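Local coordinates for protein pilin (Streptococcus pyogenes serotype M1, PDB 3GLD) that builds the shaft of the pilus as its major subunit, stacking head to tail through intermolecular isopeptide bonds, for host-cell adhesion, aggregation and biofilm formation, at residues N54-V59 with F92-V97; Q123-W128 with A137-G142; V197-T202 with V210-S215; T161-K166 with S229-N234. The protein carries 2 engineered substitutions. One frame throughout, in Å; residues are numbered along the deposited sequence. Where two conformers were deposited one is given.

Interaction 1: N54-V59 with F92-V97; sequences NKFKGV and FEKPGV
Phe56 carries the side-chain part of this small parallel contact, in which strand 55-57 runs beside the start of strand 96-104. Its CG lies anti to the carbonyl carbon (chi1 -65°). CB lies beside the partner strand, 3.8 Å from Val97 O, and that oxygen lies at the ring edge, near its plane. Further out, CD2 passes Gly96 CA. CE2 comes 3.6 Å from Pro95 O. At the tip, CZ meets the aliphatic chain of Lys94, 3.7 Å from its CG, with the two side chains crossing at about a right angle. Tyr98 stacks on the Phe56 ring from outside the two segments. Gly96 has no side chain, and its backbone angles (159°/-180°) suit glycine; a CB there would run into Phe56 CE2. Two backbone bonds set the register around Lys55 and Val97. Val97 N donates to Asn54 O (2.8 Å), almost straight, and Phe56 N donates to Val97 O (2.7 Å). Both run nearly along the C=O axis. Beyond the strand, Val59 CG2 touches Phe92 CD1 at 4.0 Å. The ring adds van der Waals contact but no hydrogen bond, so the pairing here rests mainly on the main chain.

Interaction 2: Q123-W128 with A137-G142; sequences QVHVLW and ATYIVG
His125 has CG anti to the carbonyl carbon (chi1 -73°), while Tyr139 takes the crowded position between backbone N and carbonyl carbon (chi1 64°). These torsions lay the two rings over each other on one face of a beta hairpin with a classic beta bulge, formed by strands 119-129 and 134-144. The rings make an offset stack, centroids 4.3 Å apart and planes at 10°. His125 CB sits above the centre of the Tyr139 ring, a CH-pi contact of 3.7 Å to the centroid. Tyr139 CE2 lies over the rim of the imidazole. Val141 CG2 comes at the edge of the phenol ring, in its plane.

The opposite face is aliphatic. Val124 CG1 meets Ala137 CB at 3.8 Å, and Val124 CG2 lies alongside Ile140 CG1. Phe92 packs against Val126 and Ala137 from outside the hairpin.

Gln123 and Val141 form a hydrogen-bonded pair with a bond in each direction. His125 N donates to Tyr139 O at 2.8 Å, nearly along the C=O axis. The register then slips by one residue, so that Thr138 and Tyr139 both face His125. Thr138 OG1 turns to Val136 O, outside the contact. At the bulge His125 O takes two N-H groups: Thr138 N at 2.8 Å, and Tyr139 N in a weak bond at 3.5 Å.

Interaction 3: V197-T202 with V210-S215; sequences VMIEKT and VQTEAS
The tight side of this contact is the face of Val197, Ile199 and Ala214. Ile199 has CG1 anti to its carbonyl carbon, and its extended chain (chi2 179°) brings CD1 diagonally to 3.5 Å from Ala214 CB. Val197, directly across from Ala214, puts CG2 3.9 Å from the same methyl, Ala214 CB. All three residues are buried, and Tyr220 packs on Ile199 and Ala214. Nearby, Thr212 OG1 lies beside Ile199 CB but bonds to Tyr220 OH.

The other face is polar and open to water. Glu200 and Gln211 lie side by side there, pointing the same way. Gln211 bends at chi2 (-77°) so that NE2 donates to Glu200 OE2 at 2.8 Å. The carboxylate is met from above its plane, while the oxygen lies in the amide plane of Gln211; the two planes stand 83° apart. One water donates to both Gln211 OE1 (2.8 Å) and Glu200 OE2 (3.2 Å), closing a ring around the pair. OE2 thus takes two donors, which probably steadies its charge.

Six backbone bonds join the strands in three hydrogen-bonded pairs, Val197 with Ala214, Ile199 with Thr212 and Lys201 with Val210. This unbroken antiparallel ladder is that of a regular beta hairpin, here in the C-terminal all-beta domain.

Interaction 4: T161-K166 with S229-N234; sequences TLTVKK and SIKVTN
Four backbone hydrogen bonds make this an antiparallel strand pair within the beta sheet of the C-terminal domain. Leu162 pairs with Val232 and Val164 with Ile230, each with a bond in both directions. Val164 N to Ile230 O is 2.8 Å. Leu162 N is farther from its partner, meeting Val232 O at 3.2 Å in the carbonyl plane, on a lone pair of that oxygen. CA-H groups add to the ladder, with Lys231 CA 3.0 Å from Leu162 O.

The apolar contacts lie on the buried face. Val164 and Ile230 stand side by side, with Val164 CB 3.9 Å from Ile230 CG1, which occupies the crowded position (chi1 64°). Phe222 covers both residues. Leu162 and Val232 continue this layer.

The other face is more polar. Lys231 starts with CG anti to its backbone N and runs beside Thr163, whose OG1 lies 3.3 Å from Lys231 CG. Lys165 CG lies beside Ser229 CB, 3.9 Å away. Thr161 OG1 turns to Asp283.

The covalent chemistry sits at the end of the pair. Lys166 is joined to Asn290 by an isopeptide bond, formed with the help of Glu245. Lys166 NZ is bonded to Asn290 CG and still hydrogen-bonded to Glu245 OE1.

Overall arrangement
The four contacts form two pairs on opposite sides of the chain's centre. Interactions 1 and 2 lie in the N-terminal domain, centres 9 Å apart, and share a sheet: Gly96 N probably bonds to Val126 O at 2.9 Å. Interactions 3 and 4 lie in the C-terminal domain, also 9 Å apart between centres. There the hairpin of interaction 3 falls within the chain span bridged by interaction 4, and Thr202 N reaches Ser229 O at 2.7 Å. Between the pairs, interactions 2 and 4 are about 35 Å apart at their nearest atoms. Only interaction 4 holds a cross-link residue, Lys166; the side chain of Val164 is about 7 Å from that of Glu245.

Interaction 1: N54-V59 with F92-V97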
loop_
_atom_site.group_PDB
_atom_site.type_symbol
_atom_site.label_atom_id
_atom_site.label_comp_id
_atom_site.label_asym_id
_atom_site.label_seq_id
_atom_site.Cartn_x
_atom_site.Cartn_y
_atom_site.Cartn_z
ATOM N N ASN A 54 1.880 40.724 12.742
ATOM C CA ASN A 54 1.514 40.283 11.393
ATOM C C ASN A 54 1.440 38.754 11.270
ATOM O O ASN A 54 0.404 38.199 10.882
ATOM C CB ASN A 54 2.512 40.841 10.382
ATOM C CG ASN A 54 1.862 41.220 9.073
ATOM O OD1 ASN A 54 1.524 40.359 8.263
ATOM N ND2 ASN A 54 1.696 42.526 8.848
ATOM N N LYS A 55 2.547 38.092 11.597
ATOM C CA LYS A 55 2.651 36.642 11.592
ATOM C C LYS A 55 2.507 36.134 13.014
ATOM O O LYS A 55 3.034 36.746 13.952
ATOM C CB LYS A 55 4.003 36.187 11.033
ATOM C CG LYS A 55 4.262 36.546 9.577
ATOM C CD LYS A 55 5.636 36.015 9.129
ATOM C CE LYS A 55 6.186 36.823 7.957
ATOM N NZ LYS A 55 7.615 36.469 7.687
ATOM N N PHE A 56 1.794 35.019 13.165
ATOM C CA PHE A 56 1.518 34.429 14.470
ATOM C C PHE A 56 1.789 32.936 14.447
ATOM O O PHE A 56 1.624 32.288 13.415
ATOM C CB PHE A 56 0.048 34.643 14.856
ATOM C CG PHE A 56 -0.330 36.094 15.072
ATOM C CD1 PHE A 56 -0.329 36.648 16.357
ATOM C CD2 PHE A 56 -0.701 36.898 13.994
ATOM C CE1 PHE A 56 -0.682 37.996 16.562
ATOM C CE2 PHE A 56 -1.055 38.259 14.193
ATOM C CZ PHE A 56 -1.039 38.800 15.473
ATOM N N LYS A 57 2.187 32.391 15.592
ATOM C CA LYS A 57 2.191 30.947 15.771
ATOM C C LYS A 57 0.738 30.494 15.709
ATOM O O LYS A 57 -0.136 31.172 16.238
ATOM C CB LYS A 57 2.807 30.569 17.115
ATOM C CG LYS A 57 4.308 30.829 17.183
ATOM C CD LYS A 57 4.892 30.528 18.569
ATOM C CE LYS A 57 6.345 31.030 18.679
ATOM N NZ LYS A 57 6.908 30.841 20.055
ATOM N N GLY A 58 0.479 29.364 15.046
ATOM C CA GLY A 58 -0.883 28.869 14.911
ATOM C C GLY A 58 -1.550 28.632 16.254
ATOM O O GLY A 58 -0.876 28.368 17.247
ATOM N N VAL A 59 -2.875 28.750 16.305
ATOM C CA VAL A 59 -3.606 28.398 17.530
ATOM C C VAL A 59 -3.967 26.904 17.397
ATOM O O VAL A 59 -4.566 26.504 16.402
ATOM C CB VAL A 59 -4.895 29.245 17.712
ATOM C CG1 VAL A 59 -5.635 28.848 18.995
ATOM C CG2 VAL A 59 -4.581 30.761 17.726
ATOM N N PHE A 92 -9.310 32.913 16.849
ATOM C CA PHE A 92 -8.246 33.860 16.470
ATOM C C PHE A 92 -8.577 35.248 17.029
ATOM O O PHE A 92 -9.585 35.844 16.665
ATOM C CB PHE A 92 -8.094 33.935 14.944
ATOM C CG PHE A 92 -7.789 32.609 14.300
ATOM C CD1 PHE A 92 -6.518 32.037 14.416
ATOM C CD2 PHE A 92 -8.770 31.925 13.588
ATOM C CE1 PHE A 92 -6.217 30.810 13.825
ATOM C CE2 PHE A 92 -8.493 30.686 12.984
ATOM C CZ PHE A 92 -7.203 30.128 13.101
ATOM N N GLU A 93 -7.727 35.753 17.914
ATOM C CA GLU A 93 -8.016 36.996 18.623
ATOM C C GLU A 93 -7.879 38.242 17.751
ATOM O O GLU A 93 -8.576 39.218 17.977
ATOM C CB GLU A 93 -7.185 37.118 19.905
ATOM C CG GLU A 93 -7.426 35.977 20.930
ATOM C CD GLU A 93 -8.805 36.032 21.620
ATOM O OE1 GLU A 93 -9.384 37.132 21.766
ATOM O OE2 GLU A 93 -9.305 34.965 22.041
ATOM N N LYS A 94 -6.983 38.215 16.767
ATOM C CA LYS A 94 -6.815 39.366 15.870
ATOM C C LYS A 94 -6.492 38.965 14.438
ATOM O O LYS A 94 -6.094 37.826 14.189
ATOM C CB LYS A 94 -5.749 40.331 16.417
ATOM C CG LYS A 94 -4.391 39.706 16.647
ATOM C CD LYS A 94 -3.540 40.550 17.592
ATOM C CE LYS A 94 -4.179 40.631 18.973
ATOM N NZ LYS A 94 -3.192 41.086 19.982
ATOM N N PRO A 95 -6.662 39.898 13.485
ATOM C CA PRO A 95 -6.289 39.531 12.135
ATOM C C PRO A 95 -4.803 39.233 12.051
ATOM O O PRO A 95 -3.998 39.797 12.818
ATOM C CB PRO A 95 -6.595 40.791 11.334
ATOM C CG PRO A 95 -7.688 41.448 12.096
ATOM C CD PRO A 95 -7.367 41.189 13.527
ATOM N N GLY A 96 -4.440 38.363 11.116
ATOM C CA GLY A 96 -3.034 38.041 10.911
ATOM C C GLY A 96 -2.836 36.719 10.208
ATOM O O GLY A 96 -3.804 36.035 9.850
ATOM N N VAL A 97 -1.572 36.367 9.999
ATOM C CA VAL A 97 -1.263 35.097 9.344
ATOM C C VAL A 97 -0.768 34.132 10.397
ATOM O O VAL A 97 0.246 34.369 11.066
ATOM C CB VAL A 97 -0.272 35.245 8.178
ATOM C CG1 VAL A 97 -0.149 33.920 7.440
ATOM C CG2 VAL A 97 -0.734 36.337 7.217
#

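Interaction 2: Q123-W128 with A137-G142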
loop_
_atom_site.group_PDB
_atom_site.type_symbol
_atom_site.label_atom_id
_atom_site.label_comp_id
_atom_site.label_asym_id
_atom_site.label_seq_id
_atom_site.Cartn_x
_atom_site.Cartn_y
_atom_site.Cartn_z
ATOM N N GLN A 123 -0.464 28.432 6.202
ATOM C CA GLN A 123 -0.788 29.807 6.604
ATOM C C GLN A 123 -2.309 29.913 6.627
ATOM O O GLN A 123 -2.950 29.696 5.601
ATOM C CB GLN A 123 -0.247 30.790 5.570
ATOM C CG GLN A 123 1.265 30.946 5.533
ATOM C CD GLN A 123 1.759 31.893 4.421
ATOM O OE1 GLN A 123 0.989 32.372 3.595
ATOM N NE2 GLN A 123 3.059 32.135 4.396
ATOM N N VAL A 124 -2.890 30.188 7.792
ATOM C CA VAL A 124 -4.293 30.577 7.857
ATOM C C VAL A 124 -4.364 32.117 7.850
ATOM O O VAL A 124 -3.838 32.767 8.749
ATOM C CB VAL A 124 -5.022 30.011 9.083
ATOM C CG1 VAL A 124 -6.505 30.455 9.056
ATOM C CG2 VAL A 124 -4.938 28.472 9.118
ATOM N N HIS A 125 -4.970 32.676 6.805
ATOM C CA HIS A 125 -5.188 34.110 6.678
ATOM C C HIS A 125 -6.480 34.533 7.375
ATOM O O HIS A 125 -7.591 34.232 6.916
ATOM C CB HIS A 125 -5.150 34.527 5.205
ATOM C CG HIS A 125 -3.773 34.497 4.633
ATOM N ND1 HIS A 125 -3.096 33.320 4.388
ATOM C CD2 HIS A 125 -2.921 35.494 4.304
ATOM C CE1 HIS A 125 -1.899 33.593 3.903
ATOM N NE2 HIS A 125 -1.765 34.909 3.849
ATOM N N VAL A 126 -6.304 35.172 8.527
ATOM C CA VAL A 126 -7.411 35.656 9.329
ATOM C C VAL A 126 -7.593 37.151 9.032
ATOM O O VAL A 126 -6.719 37.962 9.319
ATOM C CB VAL A 126 -7.164 35.368 10.827
ATOM C CG1 VAL A 126 -8.330 35.860 11.696
ATOM C CG2 VAL A 126 -6.946 33.852 11.045
ATOM N N LEU A 127 -8.701 37.497 8.388
ATOM C CA LEU A 127 -8.987 38.894 8.019
ATOM C C LEU A 127 -10.128 39.415 8.854
ATOM O O LEU A 127 -10.913 38.612 9.375
ATOM C CB LEU A 127 -9.358 39.001 6.539
ATOM C CG LEU A 127 -8.286 39.001 5.447
ATOM C CD1 LEU A 127 -7.155 38.004 5.697
ATOM C CD2 LEU A 127 -8.973 38.709 4.122
ATOM N N TRP A 128 -10.208 40.746 9.014
ATOM C CA TRP A 128 -11.383 41.357 9.630
ATOM C C TRP A 128 -12.527 41.189 8.657
ATOM O O TRP A 128 -12.382 41.496 7.471
ATOM C CB TRP A 128 -11.174 42.858 9.915
ATOM C CG TRP A 128 -12.340 43.456 10.634
ATOM C CD1 TRP A 128 -13.356 44.189 10.087
ATOM C CD2 TRP A 128 -12.635 43.330 12.027
ATOM N NE1 TRP A 128 -14.255 44.558 11.068
ATOM C CE2 TRP A 128 -13.842 44.029 12.266
ATOM C CE3 TRP A 128 -11.994 42.695 13.103
ATOM C CZ2 TRP A 128 -14.412 44.132 13.540
ATOM C CZ3 TRP A 128 -12.565 42.792 14.377
ATOM C CH2 TRP A 128 -13.774 43.502 14.577
ATOM N N ALA A 137 -11.173 33.418 9.878
ATOM C CA ALA A 137 -10.296 32.565 9.061
ATOM C C ALA A 137 -10.872 32.514 7.652
ATOM O O ALA A 137 -11.882 31.853 7.412
ATOM C CB ALA A 137 -10.204 31.160 9.665
ATOM N N THR A 138 -10.216 33.210 6.728
ATOM C CA THR A 138 -10.803 33.555 5.425
ATOM C C THR A 138 -10.268 32.755 4.239
ATOM O O THR A 138 -11.025 32.387 3.346
ATOM C CB THR A 138 -10.648 35.075 5.180
ATOM O OG1 THR A 138 -11.289 35.754 6.259
ATOM C CG2 THR A 138 -11.280 35.506 3.862
ATOM N N TYR A 139 -8.964 32.523 4.220
ATOM C CA TYR A 139 -8.385 31.571 3.293
ATOM C C TYR A 139 -7.158 30.898 3.882
ATOM O O TYR A 139 -6.524 31.429 4.808
ATOM C CB TYR A 139 -8.129 32.165 1.895
ATOM C CG TYR A 139 -7.124 33.279 1.811
ATOM C CD1 TYR A 139 -7.489 34.614 2.063
ATOM C CD2 TYR A 139 -5.810 33.010 1.448
ATOM C CE1 TYR A 139 -6.550 35.646 1.961
ATOM C CE2 TYR A 139 -4.868 34.025 1.342
ATOM C CZ TYR A 139 -5.239 35.337 1.596
ATOM O OH TYR A 139 -4.286 36.316 1.489
ATOM N N ILE A 140 -6.862 29.701 3.371
ATOM C CA ILE A 140 -5.754 28.909 3.868
ATOM C C ILE A 140 -4.855 28.541 2.710
ATOM O O ILE A 140 -5.328 28.082 1.670
ATOM C CB ILE A 140 -6.233 27.633 4.608
ATOM C CG1 ILE A 140 -7.197 28.008 5.742
ATOM C CG2 ILE A 140 -5.016 26.856 5.169
ATOM C CD1 ILE A 140 -7.846 26.857 6.462
ATOM N N VAL A 141 -3.560 28.779 2.875
ATOM C CA VAL A 141 -2.603 28.343 1.870
ATOM C C VAL A 141 -1.560 27.420 2.475
ATOM O O VAL A 141 -1.116 27.605 3.615
ATOM C CB VAL A 141 -1.871 29.506 1.176
ATOM C CG1 VAL A 141 -1.427 29.055 -0.207
ATOM C CG2 VAL A 141 -2.759 30.715 1.036
ATOM N N GLY A 142 -1.167 26.424 1.690
ATOM C CA GLY A 142 -0.120 25.505 2.088
ATOM C C GLY A 142 1.006 25.463 1.079
ATOM O O GLY A 142 0.813 25.691 -0.105
#

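Interaction 3: V197-T202 with V210-S215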
loop_
_atom_site.group_PDB
_atom_site.type_symbol
_atom_site.label_atom_id
_atom_site.label_comp_id
_atom_site.label_asym_id
_atom_site.label_seq_id
_atom_site.Cartn_x
_atom_site.Cartn_y
_atom_site.Cartn_z
ATOM N N VAL A 197 -5.515 -13.475 -5.237
ATOM C CA VAL A 197 -4.214 -13.138 -5.796
ATOM C C VAL A 197 -4.017 -13.844 -7.133
ATOM O O VAL A 197 -4.567 -14.947 -7.366
ATOM C CB VAL A 197 -3.019 -13.483 -4.852
ATOM C CG1 VAL A 197 -3.185 -12.790 -3.499
ATOM C CG2 VAL A 197 -2.851 -14.977 -4.688
ATOM N N MET A 198 -3.238 -13.211 -8.001
ATOM C CA MET A 198 -3.047 -13.682 -9.348
ATOM C C MET A 198 -1.883 -14.667 -9.400
ATOM O O MET A 198 -0.817 -14.414 -8.829
ATOM C CB MET A 198 -2.756 -12.528 -10.283
ATOM C CG MET A 198 -3.865 -11.489 -10.319
ATOM S SD MET A 198 -3.330 -9.969 -11.117
ATOM C CE MET A 198 -3.349 -10.397 -12.854
ATOM N N ILE A 199 -2.100 -15.765 -10.115
ATOM C CA ILE A 199 -1.092 -16.806 -10.292
ATOM C C ILE A 199 -0.880 -17.084 -11.779
ATOM O O ILE A 199 -1.859 -17.243 -12.526
ATOM C CB ILE A 199 -1.498 -18.078 -9.525
ATOM C CG1 ILE A 199 -1.436 -17.783 -8.022
ATOM C CG2 ILE A 199 -0.560 -19.282 -9.887
ATOM C CD1 ILE A 199 -1.816 -18.918 -7.134
ATOM N N GLU A 200 0.385 -17.127 -12.201
ATOM C CA GLU A 200 0.761 -17.463 -13.574
ATOM C C GLU A 200 1.538 -18.767 -13.563
ATOM O O GLU A 200 2.495 -18.875 -12.821
ATOM C CB GLU A 200 1.669 -16.392 -14.202
ATOM C CG GLU A 200 0.991 -15.083 -14.563
ATOM C CD GLU A 200 1.945 -14.089 -15.256
ATOM O OE1 GLU A 200 3.150 -14.411 -15.431
ATOM O OE2 GLU A 200 1.485 -12.982 -15.614
ATOM N N LYS A 201 1.116 -19.744 -14.375
ATOM C CA LYS A 201 1.826 -21.008 -14.522
ATOM C C LYS A 201 2.541 -21.035 -15.859
ATOM O O LYS A 201 1.921 -20.788 -16.901
ATOM C CB LYS A 201 0.873 -22.220 -14.401
ATOM C CG LYS A 201 1.590 -23.565 -14.616
ATOM C CD LYS A 201 0.714 -24.773 -14.255
ATOM C CE LYS A 201 1.331 -26.036 -14.841
ATOM N NZ LYS A 201 0.673 -27.290 -14.397
ATOM N N THR A 202 3.843 -21.336 -15.823
ATOM C CA THR A 202 4.682 -21.413 -17.023
ATOM C C THR A 202 5.101 -22.861 -17.292
ATOM O O THR A 202 5.546 -23.560 -16.386
ATOM C CB THR A 202 5.923 -20.503 -16.878
ATOM O OG1 THR A 202 5.478 -19.167 -16.619
ATOM C CG2 THR A 202 6.796 -20.508 -18.138
ATOM N N VAL A 210 -0.332 -19.378 -18.142
ATOM C CA VAL A 210 -1.761 -19.527 -17.847
ATOM C C VAL A 210 -2.092 -18.828 -16.522
ATOM O O VAL A 210 -1.418 -19.066 -15.512
ATOM C CB VAL A 210 -2.171 -21.034 -17.780
ATOM C CG1 VAL A 210 -3.549 -21.200 -17.160
ATOM C CG2 VAL A 210 -2.129 -21.688 -19.188
ATOM N N GLN A 211 -3.123 -17.965 -16.541
ATOM C CA GLN A 211 -3.575 -17.231 -15.345
ATOM C C GLN A 211 -4.687 -17.940 -14.582
ATOM O O GLN A 211 -5.720 -18.328 -15.145
ATOM C CB GLN A 211 -4.123 -15.828 -15.700
ATOM C CG GLN A 211 -3.244 -14.951 -16.537
ATOM C CD GLN A 211 -2.120 -14.326 -15.729
ATOM O OE1 GLN A 211 -2.221 -14.161 -14.502
ATOM N NE2 GLN A 211 -1.041 -13.977 -16.414
ATOM N N THR A 212 -4.487 -18.039 -13.283
ATOM C CA THR A 212 -5.500 -18.486 -12.366
ATOM C C THR A 212 -5.476 -17.504 -11.205
ATOM O O THR A 212 -4.631 -16.588 -11.164
ATOM C CB THR A 212 -5.211 -19.909 -11.822
ATOM O OG1 THR A 212 -3.833 -20.012 -11.448
ATOM C CG2 THR A 212 -5.525 -20.966 -12.867
ATOM N N GLU A 213 -6.385 -17.710 -10.258
ATOM C CA GLU A 213 -6.413 -16.944 -9.021
ATOM C C GLU A 213 -6.457 -17.892 -7.838
ATOM O O GLU A 213 -7.000 -18.992 -7.932
ATOM C CB GLU A 213 -7.630 -16.001 -8.987
ATOM C CG GLU A 213 -7.621 -14.912 -10.080
ATOM C CD GLU A 213 -8.956 -14.137 -10.188
ATOM O OE1 GLU A 213 -10.026 -14.696 -9.862
ATOM O OE2 GLU A 213 -8.924 -12.960 -10.627
ATOM N N ALA A 214 -5.842 -17.477 -6.739
ATOM C CA ALA A 214 -5.921 -18.174 -5.464
ATOM C C ALA A 214 -6.649 -17.275 -4.478
ATOM O O ALA A 214 -6.538 -16.051 -4.552
ATOM C CB ALA A 214 -4.547 -18.486 -4.945
ATOM N N SER A 215 -7.383 -17.885 -3.563
ATOM C CA SER A 215 -8.100 -17.168 -2.515
ATOM C C SER A 215 -7.344 -17.292 -1.213
ATOM O O SER A 215 -6.904 -18.376 -0.847
ATOM C CB SER A 215 -9.496 -17.754 -2.315
ATOM O OG SER A 215 -10.339 -17.441 -3.403
HETATM O O HOH W 1 -0.459 -12.466 -13.133
#

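Interaction 4: T161-K166 with S229-N234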
loop_
_atom_site.group_PDB
_atom_site.type_symbol
_atom_site.label_atom_id
_atom_site.label_comp_id
_atom_site.label_asym_id
_atom_site.label_seq_id
_atom_site.Cartn_x
_atom_site.Cartn_y
_atom_site.Cartn_z
ATOM N N THR A 161 6.596 -11.179 -5.160
ATOM C CA THR A 161 6.206 -12.366 -5.918
ATOM C C THR A 161 6.691 -13.594 -5.196
ATOM O O THR A 161 7.708 -13.530 -4.477
ATOM C CB THR A 161 6.803 -12.393 -7.333
ATOM O OG1 THR A 161 8.236 -12.393 -7.232
ATOM C CG2 THR A 161 6.329 -11.178 -8.154
ATOM N N LEU A 162 5.952 -14.698 -5.380
ATOM C CA LEU A 162 6.402 -16.022 -5.009
ATOM C C LEU A 162 6.437 -16.944 -6.246
ATOM O O LEU A 162 5.418 -17.154 -6.931
ATOM C CB LEU A 162 5.517 -16.610 -3.906
ATOM C CG LEU A 162 5.705 -18.111 -3.640
ATOM C CD1 LEU A 162 7.086 -18.367 -3.131
ATOM C CD2 LEU A 162 4.670 -18.616 -2.651
ATOM N N THR A 163 7.628 -17.457 -6.549
ATOM C CA THR A 163 7.826 -18.395 -7.663
ATOM C C THR A 163 8.065 -19.788 -7.080
ATOM O O THR A 163 8.870 -19.962 -6.171
ATOM C CB THR A 163 9.012 -17.942 -8.537
ATOM O OG1 THR A 163 8.732 -16.635 -9.031
ATOM C CG2 THR A 163 9.280 -18.878 -9.762
ATOM N N VAL A 164 7.326 -20.780 -7.569
ATOM C CA VAL A 164 7.549 -22.165 -7.141
ATOM C C VAL A 164 7.995 -22.984 -8.335
ATOM O O VAL A 164 7.330 -23.007 -9.356
ATOM C CB VAL A 164 6.278 -22.811 -6.487
ATOM C CG1 VAL A 164 6.587 -24.268 -6.008
ATOM C CG2 VAL A 164 5.771 -21.950 -5.334
ATOM N N LYS A 165 9.135 -23.648 -8.203
ATOM C CA LYS A 165 9.748 -24.337 -9.313
ATOM C C LYS A 165 9.884 -25.805 -8.974
ATOM O O LYS A 165 10.137 -26.152 -7.813
ATOM C CB LYS A 165 11.153 -23.779 -9.568
ATOM C CG LYS A 165 11.157 -22.381 -10.109
ATOM C CD LYS A 165 12.587 -21.791 -10.192
ATOM C CE LYS A 165 13.447 -22.462 -11.260
ATOM N NZ LYS A 165 14.761 -21.759 -11.380
ATOM N N LYS A 166 9.723 -26.657 -9.989
ATOM C CA LYS A 166 9.983 -28.095 -9.852
ATOM C C LYS A 166 11.205 -28.454 -10.701
ATOM O O LYS A 166 11.293 -28.100 -11.885
ATOM C CB LYS A 166 8.777 -28.920 -10.308
ATOM C CG LYS A 166 9.043 -30.446 -10.321
ATOM C CD LYS A 166 8.987 -30.962 -8.898
ATOM C CE LYS A 166 9.867 -32.163 -8.734
ATOM N NZ LYS A 166 9.683 -32.742 -7.377
ATOM N N SER A 229 6.938 -23.770 -13.626
ATOM C CA SER A 229 6.789 -23.008 -12.409
ATOM C C SER A 229 5.419 -22.320 -12.340
ATOM O O SER A 229 4.756 -22.114 -13.366
ATOM C CB SER A 229 7.916 -21.955 -12.306
ATOM O OG SER A 229 7.805 -20.987 -13.365
ATOM N N ILE A 230 5.013 -21.983 -11.118
ATOM C CA ILE A 230 3.968 -20.988 -10.912
ATOM C C ILE A 230 4.602 -19.752 -10.252
ATOM O O ILE A 230 5.681 -19.852 -9.650
ATOM C CB ILE A 230 2.785 -21.489 -10.054
ATOM C CG1 ILE A 230 3.212 -21.839 -8.622
ATOM C CG2 ILE A 230 2.054 -22.657 -10.754
ATOM C CD1 ILE A 230 2.067 -21.732 -7.627
ATOM N N LYS A 231 3.916 -18.614 -10.371
ATOM C CA LYS A 231 4.353 -17.366 -9.780
ATOM C C LYS A 231 3.092 -16.604 -9.333
ATOM O O LYS A 231 2.229 -16.273 -10.158
ATOM C CB LYS A 231 5.143 -16.531 -10.791
ATOM C CG LYS A 231 5.866 -15.311 -10.147
ATOM C CD LYS A 231 6.257 -14.254 -11.155
ATOM C CE LYS A 231 7.274 -14.750 -12.144
ATOM N NZ LYS A 231 7.920 -13.613 -12.880
ATOM N N VAL A 232 2.994 -16.373 -8.030
ATOM C CA VAL A 232 2.004 -15.475 -7.468
ATOM C C VAL A 232 2.552 -14.067 -7.781
ATOM O O VAL A 232 3.580 -13.660 -7.240
ATOM C CB VAL A 232 1.858 -15.715 -5.958
ATOM C CG1 VAL A 232 0.771 -14.795 -5.344
ATOM C CG2 VAL A 232 1.522 -17.159 -5.685
ATOM N N THR A 233 1.916 -13.371 -8.715
ATOM C CA THR A 233 2.492 -12.130 -9.243
ATOM C C THR A 233 2.179 -10.866 -8.427
ATOM O O THR A 233 2.831 -9.839 -8.619
ATOM C CB THR A 233 2.060 -11.871 -10.703
ATOM O OG1 THR A 233 0.636 -11.682 -10.759
ATOM C CG2 THR A 233 2.436 -13.035 -11.570
ATOM N N ASN A 234 1.194 -10.940 -7.538
ATOM C CA ASN A 234 0.836 -9.786 -6.677
ATOM C C ASN A 234 0.674 -10.184 -5.209
ATOM O O ASN A 234 -0.284 -9.804 -4.557
ATOM C CB ASN A 234 -0.405 -9.055 -7.212
ATOM C CG ASN A 234 -1.663 -9.918 -7.225
ATOM O OD1 ASN A 234 -1.596 -11.139 -7.112
ATOM N ND2 ASN A 234 -2.833 -9.266 -7.362
#